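Putative exported protein (Bordetella pertussis Tohama I, PDB 2PFZ) binds pyroglutamic acid as an extracytoplasmic solute receptor and probably delivers it to a tripartite ATP-independent periplasmic transporter. Local coordinates at residues D79-Y88 / D200-N208; L113-P121 / G232-S243. All coordinates share one frame; numbering follows the deposited sequence.

Contact 1 of 2, residues D79-Y88 / D200-N208; sequences DGLPFLATGY and DTEAWLPKN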
loop_
_atom_site.group_PDB
_atom_site.type_symbol
_atom_site.label_atom_id
_atom_site.label_comp_id
_atom_site.label_asym_id
_atom_site.label_seq_id
_atom_site.Cartn_x
_atom_site.Cartn_y
_atom_site.Cartn_z
ATOM N N ASP A 79 4.635 -5.562 5.582
ATOM C CA ASP A 79 4.230 -5.860 4.196
ATOM C C ASP A 79 5.042 -5.119 3.106
ATOM O O ASP A 79 4.745 -5.256 1.916
ATOM C CB ASP A 79 2.703 -5.720 4.005
ATOM C CG ASP A 79 2.217 -4.280 3.981
ATOM O OD1 ASP A 79 3.000 -3.340 3.686
ATOM O OD2 ASP A 79 0.995 -4.093 4.206
ATOM N N GLY A 80 6.065 -4.366 3.526
ATOM C CA GLY A 80 6.984 -3.729 2.588
ATOM C C GLY A 80 8.326 -4.427 2.518
ATOM O O GLY A 80 9.218 -3.991 1.774
ATOM N N LEU A 81 8.528 -5.462 3.332
ATOM C CA LEU A 81 9.817 -6.191 3.287
ATOM C C LEU A 81 9.865 -6.996 1.991
ATOM O O LEU A 81 8.906 -7.711 1.719
ATOM C CB LEU A 81 9.922 -7.143 4.485
ATOM C CG LEU A 81 9.989 -6.464 5.854
ATOM C CD1 LEU A 81 10.008 -7.546 6.963
ATOM C CD2 LEU A 81 11.201 -5.528 5.969
ATOM N N PRO A 82 10.938 -6.854 1.169
ATOM C CA PRO A 82 10.970 -7.624 -0.106
ATOM C C PRO A 82 11.223 -9.121 0.049
ATOM O O PRO A 82 11.888 -9.582 0.988
ATOM C CB PRO A 82 12.122 -6.986 -0.918
ATOM C CG PRO A 82 12.884 -6.171 0.010
ATOM C CD PRO A 82 12.099 -5.955 1.313
ATOM N N PHE A 83 10.647 -9.875 -0.870
ATOM C CA PHE A 83 10.846 -11.318 -0.942
ATOM C C PHE A 83 10.541 -12.109 0.329
ATOM O O PHE A 83 11.263 -13.021 0.711
ATOM C CB PHE A 83 12.210 -11.615 -1.605
ATOM C CG PHE A 83 12.176 -11.279 -3.063
ATOM C CD1 PHE A 83 11.672 -12.212 -3.966
ATOM C CD2 PHE A 83 12.507 -10.014 -3.516
ATOM C CE1 PHE A 83 11.549 -11.910 -5.300
ATOM C CE2 PHE A 83 12.384 -9.716 -4.904
ATOM C CZ PHE A 83 11.906 -10.690 -5.758
ATOM N N LEU A 84 9.441 -11.714 0.960
ATOM C CA LEU A 84 8.877 -12.392 2.109
ATOM C C LEU A 84 7.511 -12.963 1.722
ATOM O O LEU A 84 7.220 -14.112 2.058
ATOM C CB LEU A 84 8.738 -11.413 3.284
ATOM C CG LEU A 84 8.097 -11.976 4.546
ATOM C CD1 LEU A 84 8.898 -13.127 5.123
ATOM C CD2 LEU A 84 7.957 -10.831 5.522
ATOM N N ALA A 85 6.684 -12.171 1.013
ATOM C CA ALA A 85 5.377 -12.617 0.568
ATOM C C ALA A 85 5.186 -12.018 -0.811
ATOM O O ALA A 85 4.957 -10.810 -0.961
ATOM C CB ALA A 85 4.240 -12.173 1.549
ATOM N N THR A 86 5.315 -12.865 -1.828
ATOM C CA THR A 86 5.493 -12.381 -3.193
ATOM C C THR A 86 4.323 -12.807 -4.091
ATOM O O THR A 86 4.489 -13.040 -5.281
ATOM C CB THR A 86 6.820 -12.938 -3.769
ATOM O OG1 THR A 86 6.810 -14.369 -3.642
ATOM C CG2 THR A 86 8.032 -12.365 -3.011
ATOM N N GLY A 87 3.132 -12.897 -3.517
ATOM C CA GLY A 87 1.927 -13.210 -4.288
ATOM C C GLY A 87 0.719 -12.883 -3.437
ATOM O O GLY A 87 0.867 -12.622 -2.245
ATOM N N TYR A 88 -0.470 -12.911 -4.045
ATOM C CA TYR A 88 -1.710 -12.564 -3.325
ATOM C C TYR A 88 -2.016 -13.499 -2.140
ATOM O O TYR A 88 -2.422 -13.040 -1.076
ATOM C CB TYR A 88 -2.884 -12.465 -4.290
ATOM C CG TYR A 88 -2.933 -11.142 -5.026
ATOM C CD1 TYR A 88 -3.463 -10.004 -4.410
ATOM C CD2 TYR A 88 -2.404 -11.003 -6.324
ATOM C CE1 TYR A 88 -3.513 -8.763 -5.067
ATOM C CE2 TYR A 88 -2.460 -9.757 -6.993
ATOM C CZ TYR A 88 -3.008 -8.650 -6.345
ATOM O OH TYR A 88 -3.082 -7.431 -6.993
ATOM N N ASP A 200 8.668 -7.129 -13.596
ATOM C CA ASP A 200 7.586 -7.699 -12.787
ATOM C C ASP A 200 8.170 -8.548 -11.653
ATOM O O ASP A 200 7.948 -9.771 -11.585
ATOM C CB ASP A 200 6.709 -8.538 -13.722
ATOM C CG ASP A 200 5.341 -8.904 -13.132
ATOM O OD1 ASP A 200 4.874 -8.259 -12.160
ATOM O OD2 ASP A 200 4.708 -9.816 -13.702
ATOM N N THR A 201 8.886 -7.898 -10.739
ATOM C CA THR A 201 9.553 -8.612 -9.645
ATOM C C THR A 201 8.603 -9.189 -8.596
ATOM O O THR A 201 9.006 -10.075 -7.816
ATOM C CB THR A 201 10.611 -7.737 -8.947
ATOM O OG1 THR A 201 10.026 -6.497 -8.506
ATOM C CG2 THR A 201 11.750 -7.432 -9.935
ATOM N N GLU A 202 7.373 -8.659 -8.539
ATOM C CA GLU A 202 6.396 -9.107 -7.538
ATOM C C GLU A 202 7.077 -9.195 -6.173
ATOM O O GLU A 202 6.860 -10.148 -5.395
ATOM C CB GLU A 202 5.744 -10.465 -7.929
ATOM C CG GLU A 202 5.181 -10.499 -9.354
ATOM C CD GLU A 202 4.330 -11.731 -9.630
ATOM O OE1 GLU A 202 4.804 -12.865 -9.379
ATOM O OE2 GLU A 202 3.179 -11.546 -10.093
ATOM N N ALA A 203 7.854 -8.161 -5.851
ATOM C CA ALA A 203 8.748 -8.184 -4.687
ATOM C C ALA A 203 8.034 -8.127 -3.354
ATOM O O ALA A 203 8.497 -8.717 -2.365
ATOM C CB ALA A 203 9.840 -7.068 -4.798
ATOM N N TRP A 204 6.903 -7.424 -3.325
ATOM C CA TRP A 204 6.063 -7.374 -2.124
ATOM C C TRP A 204 4.695 -6.888 -2.561
ATOM O O TRP A 204 4.524 -6.485 -3.713
ATOM C CB TRP A 204 6.679 -6.476 -1.018
ATOM C CG TRP A 204 6.729 -5.011 -1.290
ATOM C CD1 TRP A 204 5.789 -4.063 -0.920
ATOM C CD2 TRP A 204 7.776 -4.302 -1.949
ATOM N NE1 TRP A 204 6.182 -2.808 -1.358
ATOM C CE2 TRP A 204 7.403 -2.928 -1.987
ATOM C CE3 TRP A 204 8.994 -4.697 -2.541
ATOM C CZ2 TRP A 204 8.211 -1.945 -2.578
ATOM C CZ3 TRP A 204 9.807 -3.711 -3.134
ATOM C CH2 TRP A 204 9.402 -2.348 -3.157
ATOM N N LEU A 205 3.730 -6.919 -1.643
ATOM C CA LEU A 205 2.404 -6.404 -1.902
ATOM C C LEU A 205 2.021 -5.514 -0.711
ATOM O O LEU A 205 1.519 -5.996 0.301
ATOM C CB LEU A 205 1.349 -7.508 -2.131
ATOM C CG LEU A 205 1.332 -8.350 -3.426
ATOM C CD1 LEU A 205 2.446 -9.396 -3.378
ATOM C CD2 LEU A 205 -0.014 -9.056 -3.645
ATOM N N PRO A 206 2.226 -4.207 -0.859
ATOM C CA PRO A 206 1.998 -3.358 0.301
ATOM C C PRO A 206 0.500 -3.118 0.441
ATOM O O PRO A 206 -0.205 -3.028 -0.560
ATOM C CB PRO A 206 2.712 -2.058 -0.086
ATOM C CG PRO A 206 2.605 -1.985 -1.576
ATOM C CD PRO A 206 2.507 -3.429 -2.079
ATOM N N LYS A 207 0.008 -2.997 1.670
ATOM C CA LYS A 207 -1.440 -2.792 1.864
ATOM C C LYS A 207 -1.777 -1.360 2.235
ATOM O O LYS A 207 -0.996 -0.685 2.905
ATOM C CB LYS A 207 -1.983 -3.732 2.950
ATOM C CG LYS A 207 -1.770 -5.243 2.660
ATOM C CD LYS A 207 -2.499 -6.167 3.679
ATOM C CE LYS A 207 -1.982 -5.949 5.093
ATOM N NZ LYS A 207 -0.491 -6.112 5.165
ATOM N N ASN A 208 -2.944 -0.914 1.789
ATOM C CA ASN A 208 -3.641 0.213 2.431
ATOM C C ASN A 208 -4.515 -0.307 3.555
ATOM O O ASN A 208 -4.845 -1.499 3.588
ATOM C CB ASN A 208 -4.468 0.981 1.396
ATOM C CG ASN A 208 -3.600 1.776 0.449
ATOM O OD1 ASN A 208 -2.379 1.833 0.612
ATOM N ND2 ASN A 208 -4.215 2.387 -0.552
HETATM O O HOH W 1 2.055 -0.935 3.072
HETATM O O HOH W 2 7.665 -9.486 0.268
HETATM O O HOH W 3 4.495 -8.577 0.718
HETATM O O HOH W 4 6.344 -13.966 -7.602
#
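Asp79 meets Lys207 through a single carboxylate oxygen, OD2, which accepts the ammonium NZ at 2.7 Å in a salt bridge that uses the anti lone pair, and also a weak hydrogen bond from the backbone N of the same lysine. The lysine chain bends at its last two torsions, which brings NZ back to the same OD2 that its own backbone N meets; Gln98 is a second partner of NZ. The other oxygen, OD1, accepts a hydrogen bond from a water that also bonds Lys207 O. Gly80 lays its CA over the five-membered ring of Trp204, 4.1 Å from the centroid, a CH-pi contact; the indole NE1 bonds Tyr144 of the ligand pocket. Further on, Phe83 N donates to Ala203 O at 2.9 Å, nearly straight (161°) and in the carbonyl plane. Its ring covers Ala203, with CE2 3.7 Å from CB. A water links Ala85 O to Leu205 N, and another joins Thr86 O to Glu202 OE1. At the far end Tyr88 presents a ring face to Leu205: CD2 stands 3.7 Å from the ring centroid, 12° off the normal, while the phenol OH bonds Ser243. The chemistry is divided: the Asp79-Lys207 salt bridge, one direct backbone bond at Phe83, and water bridges and CH-pi packing around them. Because the salt bridge holds the residue directly after Pro206, a pyroglutamate-pocket residue, it is consistent with a second-shell role in fixing that wall of the site.

Contact 2 of 2, residues L113-P121 / G232-S243; sequences LLYSVAWPP and GAQAEERGWKLS. With PCA (pyroglutamic acid), chain B.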
loop_
_atom_site.group_PDB
_atom_site.type_symbol
_atom_site.label_atom_id
_atom_site.label_comp_id
_atom_site.label_asym_id
_atom_site.label_seq_id
_atom_site.Cartn_x
_atom_site.Cartn_y
_atom_site.Cartn_z
ATOM N N LEU A 113 -9.001 -0.840 13.078
ATOM C CA LEU A 113 -8.757 -1.289 11.701
ATOM C C LEU A 113 -10.061 -1.770 11.095
ATOM O O LEU A 113 -10.630 -2.785 11.528
ATOM C CB LEU A 113 -7.727 -2.412 11.667
ATOM C CG LEU A 113 -7.437 -3.068 10.303
ATOM C CD1 LEU A 113 -6.924 -2.048 9.279
ATOM C CD2 LEU A 113 -6.450 -4.221 10.478
ATOM N N LEU A 114 -10.538 -1.069 10.084
ATOM C CA LEU A 114 -11.798 -1.471 9.466
ATOM C C LEU A 114 -11.575 -2.548 8.410
ATOM O O LEU A 114 -12.205 -3.591 8.445
ATOM C CB LEU A 114 -12.583 -0.267 8.923
ATOM C CG LEU A 114 -13.989 -0.625 8.406
ATOM C CD1 LEU A 114 -14.900 -1.052 9.561
ATOM C CD2 LEU A 114 -14.607 0.506 7.671
ATOM N N TYR A 115 -10.698 -2.285 7.462
ATOM C CA TYR A 115 -10.298 -3.296 6.499
ATOM C C TYR A 115 -8.970 -2.916 5.864
ATOM O O TYR A 115 -8.546 -1.776 5.975
ATOM C CB TYR A 115 -11.371 -3.507 5.462
ATOM C CG TYR A 115 -11.560 -2.410 4.444
ATOM C CD1 TYR A 115 -12.491 -1.382 4.656
ATOM C CD2 TYR A 115 -10.848 -2.423 3.227
ATOM C CE1 TYR A 115 -12.705 -0.403 3.696
ATOM C CE2 TYR A 115 -11.070 -1.442 2.250
ATOM C CZ TYR A 115 -11.996 -0.434 2.505
ATOM O OH TYR A 115 -12.223 0.547 1.557
ATOM N N SER A 116 -8.304 -3.891 5.247
ATOM C CA SER A 116 -6.991 -3.657 4.648
ATOM C C SER A 116 -6.924 -4.394 3.313
ATOM O O SER A 116 -7.365 -5.551 3.232
ATOM C CB SER A 116 -5.880 -4.157 5.581
ATOM O OG SER A 116 -4.557 -3.862 5.090
ATOM N N VAL A 117 -6.444 -3.714 2.263
ATOM C CA VAL A 117 -6.299 -4.386 0.983
ATOM C C VAL A 117 -4.943 -4.196 0.335
ATOM O O VAL A 117 -4.348 -3.143 0.437
ATOM C CB VAL A 117 -7.514 -4.257 -0.023
ATOM C CG1 VAL A 117 -8.775 -3.514 0.535
ATOM C CG2 VAL A 117 -7.119 -3.872 -1.436
ATOM N N ALA A 118 -4.461 -5.257 -0.299
ATOM C CA ALA A 118 -3.139 -5.232 -0.913
ATOM C C ALA A 118 -3.172 -4.530 -2.257
ATOM O O ALA A 118 -4.058 -4.774 -3.065
ATOM C CB ALA A 118 -2.612 -6.659 -1.102
ATOM N N TRP A 119 -2.187 -3.662 -2.475
ATOM C CA TRP A 119 -1.831 -3.182 -3.809
ATOM C C TRP A 119 -1.278 -4.390 -4.584
ATOM O O TRP A 119 -0.873 -5.384 -3.980
ATOM C CB TRP A 119 -0.709 -2.140 -3.702
ATOM C CG TRP A 119 -1.122 -0.758 -3.246
ATOM C CD1 TRP A 119 -1.189 -0.301 -1.964
ATOM C CD2 TRP A 119 -1.453 0.336 -4.086
ATOM N NE1 TRP A 119 -1.548 1.029 -1.943
ATOM C CE2 TRP A 119 -1.740 1.443 -3.242
ATOM C CE3 TRP A 119 -1.574 0.491 -5.468
ATOM C CZ2 TRP A 119 -2.103 2.686 -3.744
ATOM C CZ3 TRP A 119 -1.944 1.727 -5.968
ATOM C CH2 TRP A 119 -2.193 2.814 -5.107
ATOM N N PRO A 120 -1.256 -4.311 -5.929
ATOM C CA PRO A 120 -0.652 -5.393 -6.732
ATOM C C PRO A 120 0.864 -5.584 -6.509
ATOM O O PRO A 120 1.536 -4.729 -5.911
ATOM C CB PRO A 120 -0.979 -4.979 -8.161
ATOM C CG PRO A 120 -2.233 -4.034 -7.983
ATOM C CD PRO A 120 -1.864 -3.276 -6.784
ATOM N N PRO A 121 1.399 -6.742 -6.940
ATOM C CA PRO A 121 2.810 -7.045 -6.691
ATOM C C PRO A 121 3.756 -6.016 -7.282
ATOM O O PRO A 121 3.544 -5.543 -8.404
ATOM C CB PRO A 121 2.985 -8.408 -7.356
ATOM C CG PRO A 121 1.602 -9.021 -7.285
ATOM C CD PRO A 121 0.725 -7.863 -7.638
ATOM N N GLY A 232 -17.429 -2.781 5.790
ATOM C CA GLY A 232 -15.967 -2.963 5.862
ATOM C C GLY A 232 -15.520 -4.334 5.375
ATOM O O GLY A 232 -14.591 -4.432 4.555
ATOM N N ALA A 233 -16.170 -5.391 5.875
ATOM C CA ALA A 233 -15.890 -6.770 5.419
ATOM C C ALA A 233 -16.113 -6.972 3.925
ATOM O O ALA A 233 -15.271 -7.590 3.245
ATOM C CB ALA A 233 -16.696 -7.815 6.245
ATOM N N GLN A 234 -17.240 -6.469 3.409
ATOM C CA GLN A 234 -17.523 -6.503 1.967
ATOM C C GLN A 234 -16.422 -5.767 1.200
ATOM O O GLN A 234 -15.972 -6.252 0.158
ATOM C CB GLN A 234 -18.910 -5.892 1.651
ATOM C CG GLN A 234 -20.047 -6.711 2.265
ATOM C CD GLN A 234 -21.455 -6.111 2.091
ATOM O OE1 GLN A 234 -21.670 -5.077 1.425
ATOM N NE2 GLN A 234 -22.424 -6.771 2.703
ATOM N N ALA A 235 -15.980 -4.614 1.725
ATOM C CA ALA A 235 -14.932 -3.792 1.060
ATOM C C ALA A 235 -13.606 -4.542 0.984
ATOM O O ALA A 235 -12.899 -4.462 -0.033
ATOM C CB ALA A 235 -14.734 -2.459 1.781
ATOM N N GLU A 236 -13.257 -5.245 2.062
ATOM C CA GLU A 236 -12.038 -6.041 2.066
ATOM C C GLU A 236 -12.087 -7.129 1.018
ATOM O O GLU A 236 -11.126 -7.310 0.305
ATOM C CB GLU A 236 -11.743 -6.664 3.416
ATOM C CG GLU A 236 -10.279 -7.129 3.525
ATOM C CD GLU A 236 -9.890 -7.487 4.932
ATOM O OE1 GLU A 236 -9.578 -6.559 5.722
ATOM O OE2 GLU A 236 -9.861 -8.708 5.254
ATOM N N GLU A 237 -13.199 -7.860 0.956
ATOM C CA GLU A 237 -13.374 -8.945 -0.021
ATOM C C GLU A 237 -13.276 -8.426 -1.449
ATOM O O GLU A 237 -12.514 -8.962 -2.275
ATOM C CB GLU A 237 -14.731 -9.656 0.202
ATOM C CG GLU A 237 -15.012 -10.775 -0.812
ATOM C CD GLU A 237 -15.781 -11.964 -0.239
ATOM O OE1 GLU A 237 -15.522 -12.360 0.923
ATOM O OE2 GLU A 237 -16.637 -12.519 -0.975
ATOM N N ARG A 238 -14.041 -7.369 -1.724
ATOM C CA ARG A 238 -14.074 -6.755 -3.045
ATOM C C ARG A 238 -12.711 -6.168 -3.421
ATOM O O ARG A 238 -12.316 -6.241 -4.575
ATOM C CB ARG A 238 -15.149 -5.662 -3.109
ATOM C CG ARG A 238 -15.330 -4.981 -4.484
ATOM C CD ARG A 238 -16.272 -3.773 -4.415
ATOM N NE ARG A 238 -17.353 -3.980 -3.481
ATOM C CZ ARG A 238 -17.572 -3.317 -2.339
ATOM N NH1 ARG A 238 -16.785 -2.319 -1.891
ATOM N NH2 ARG A 238 -18.625 -3.687 -1.640
ATOM N N GLY A 239 -12.022 -5.552 -2.457
ATOM C CA GLY A 239 -10.746 -4.862 -2.724
ATOM C C GLY A 239 -9.649 -5.852 -3.108
ATOM O O GLY A 239 -8.894 -5.626 -4.073
ATOM N N TRP A 240 -9.560 -6.954 -2.370
ATOM C CA TRP A 240 -8.572 -7.989 -2.722
ATOM C C TRP A 240 -8.898 -8.576 -4.095
ATOM O O TRP A 240 -7.994 -8.821 -4.909
ATOM C CB TRP A 240 -8.516 -9.093 -1.657
ATOM C CG TRP A 240 -7.737 -8.678 -0.454
ATOM C CD1 TRP A 240 -8.176 -7.896 0.591
ATOM C CD2 TRP A 240 -6.375 -9.013 -0.164
ATOM N NE1 TRP A 240 -7.164 -7.725 1.508
ATOM C CE2 TRP A 240 -6.045 -8.398 1.065
ATOM C CE3 TRP A 240 -5.403 -9.790 -0.821
ATOM C CZ2 TRP A 240 -4.773 -8.517 1.647
ATOM C CZ3 TRP A 240 -4.125 -9.902 -0.237
ATOM C CH2 TRP A 240 -3.829 -9.283 0.976
ATOM N N LYS A 241 -10.193 -8.798 -4.327
ATOM C CA LYS A 241 -10.712 -9.271 -5.610
ATOM C C LYS A 241 -10.299 -8.365 -6.768
ATOM O O LYS A 241 -9.704 -8.834 -7.754
ATOM C CB LYS A 241 -12.249 -9.414 -5.529
ATOM C CG LYS A 241 -12.946 -9.922 -6.797
ATOM C CD LYS A 241 -14.483 -9.757 -6.666
ATOM C CE LYS A 241 -15.228 -10.119 -7.977
ATOM N NZ LYS A 241 -14.801 -11.429 -8.579
ATOM N N LEU A 242 -10.590 -7.070 -6.651
ATOM C CA LEU A 242 -10.317 -6.127 -7.746
ATOM C C LEU A 242 -8.816 -5.898 -7.948
ATOM O O LEU A 242 -8.365 -5.696 -9.077
ATOM C CB LEU A 242 -11.054 -4.800 -7.546
ATOM C CG LEU A 242 -12.582 -4.728 -7.841
ATOM C CD1 LEU A 242 -13.482 -5.944 -7.351
ATOM C CD2 LEU A 242 -13.139 -3.407 -7.305
ATOM N N SER A 243 -8.050 -5.967 -6.862
ATOM C CA SER A 243 -6.614 -5.771 -6.941
ATOM C C SER A 243 -5.995 -6.864 -7.808
ATOM O O SER A 243 -5.259 -6.575 -8.752
ATOM C CB SER A 243 -5.994 -5.807 -5.541
ATOM O OG SER A 243 -4.608 -5.469 -5.617
HETATM N N PCA B . 1.282 2.426 -5.593
HETATM C CA PCA B . 1.419 3.358 -4.457
HETATM C CB PCA B . 1.893 2.625 -3.202
HETATM C CG PCA B . 2.093 1.177 -3.608
HETATM C CD PCA B . 1.647 1.142 -5.041
HETATM O OE PCA B . 1.555 0.094 -5.697
HETATM C C PCA B . 2.493 4.352 -4.837
HETATM O O PCA B . 2.619 5.432 -4.247
HETATM O OXT PCA B . 3.263 4.062 -5.767
HETATM O O HOH W 5 -11.072 -6.570 8.281
#
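Tyr115 carries the methyl of Ala235 over one face, CB lying 3.6 Å from the ring centroid, with Val117 CG1 in plane at its edge. Trp240 receives Ala118 CB over its six-membered ring at 3.8 Å from that centroid, and Ser116 O sits at the indole edge. Trp119, whose CB points away from the helix, lays an indole face on the bound pyroglutamic acid, whose CD is 3.3 Å above the indole plane, offset toward the rim.

Polar bonds tie the strand to the helix at intervals. Glu236 reaches across with CG anti to its own backbone N and an extended chain, and OE1 accepts Ser116 N at 3.0 Å (162°) on the anti side, 24° out of the carboxylate plane. The same oxygen is also bonded by Tyr95 and by a water that bridges to Leu114 O. Trp240 NE1 donates a hydrogen bond to Ser116 O at 2.8 Å, on a lone pair in the carbonyl plane. Ser243 OG donates to Ala118 O at 2.7 Å.

Two glycines of the helix face the strand at close range: Gly232 CA lies 4.0 Å from Leu114 CG, and Val117 CG2 packs against the backbone of Gly239. The axes of the two segments come within 7.3 Å and run almost parallel, 6° apart; the glycines are consistent with so close an approach. The strand borders 207-213 in the antiparallel sheet, with a classic beta bulge where Leu114 and Tyr115 face Val210. Helix 14-30 touches Leu114 and Tyr115, whereas helix 88-107 packs against Ser116, Pro120 and Trp240.

Overall arrangement
The centres of contacts 1 and 2 are about 15 Å apart, and their segments alternate along the chain: 79-88, 113-121, 200-208, 232-243. Both reach the three-stranded antiparallel sheet, in which strands 111-118 and 207-213 are neighbours. They also touch directly: Asn208 OD1 lies 2.8 Å from Trp119 NE1, and Asn208 O is equally far from Ser116 OG, both probable hydrogen bonds. Helix 88-107, which starts at the end of the first segment, lies beside both. Each contact contributes a pyroglutamic acid pocket residue, Pro206 from contact 1 and Trp119 from contact 2, so the interlaced crossings bring sequence-distant segments together beside the bound ligand.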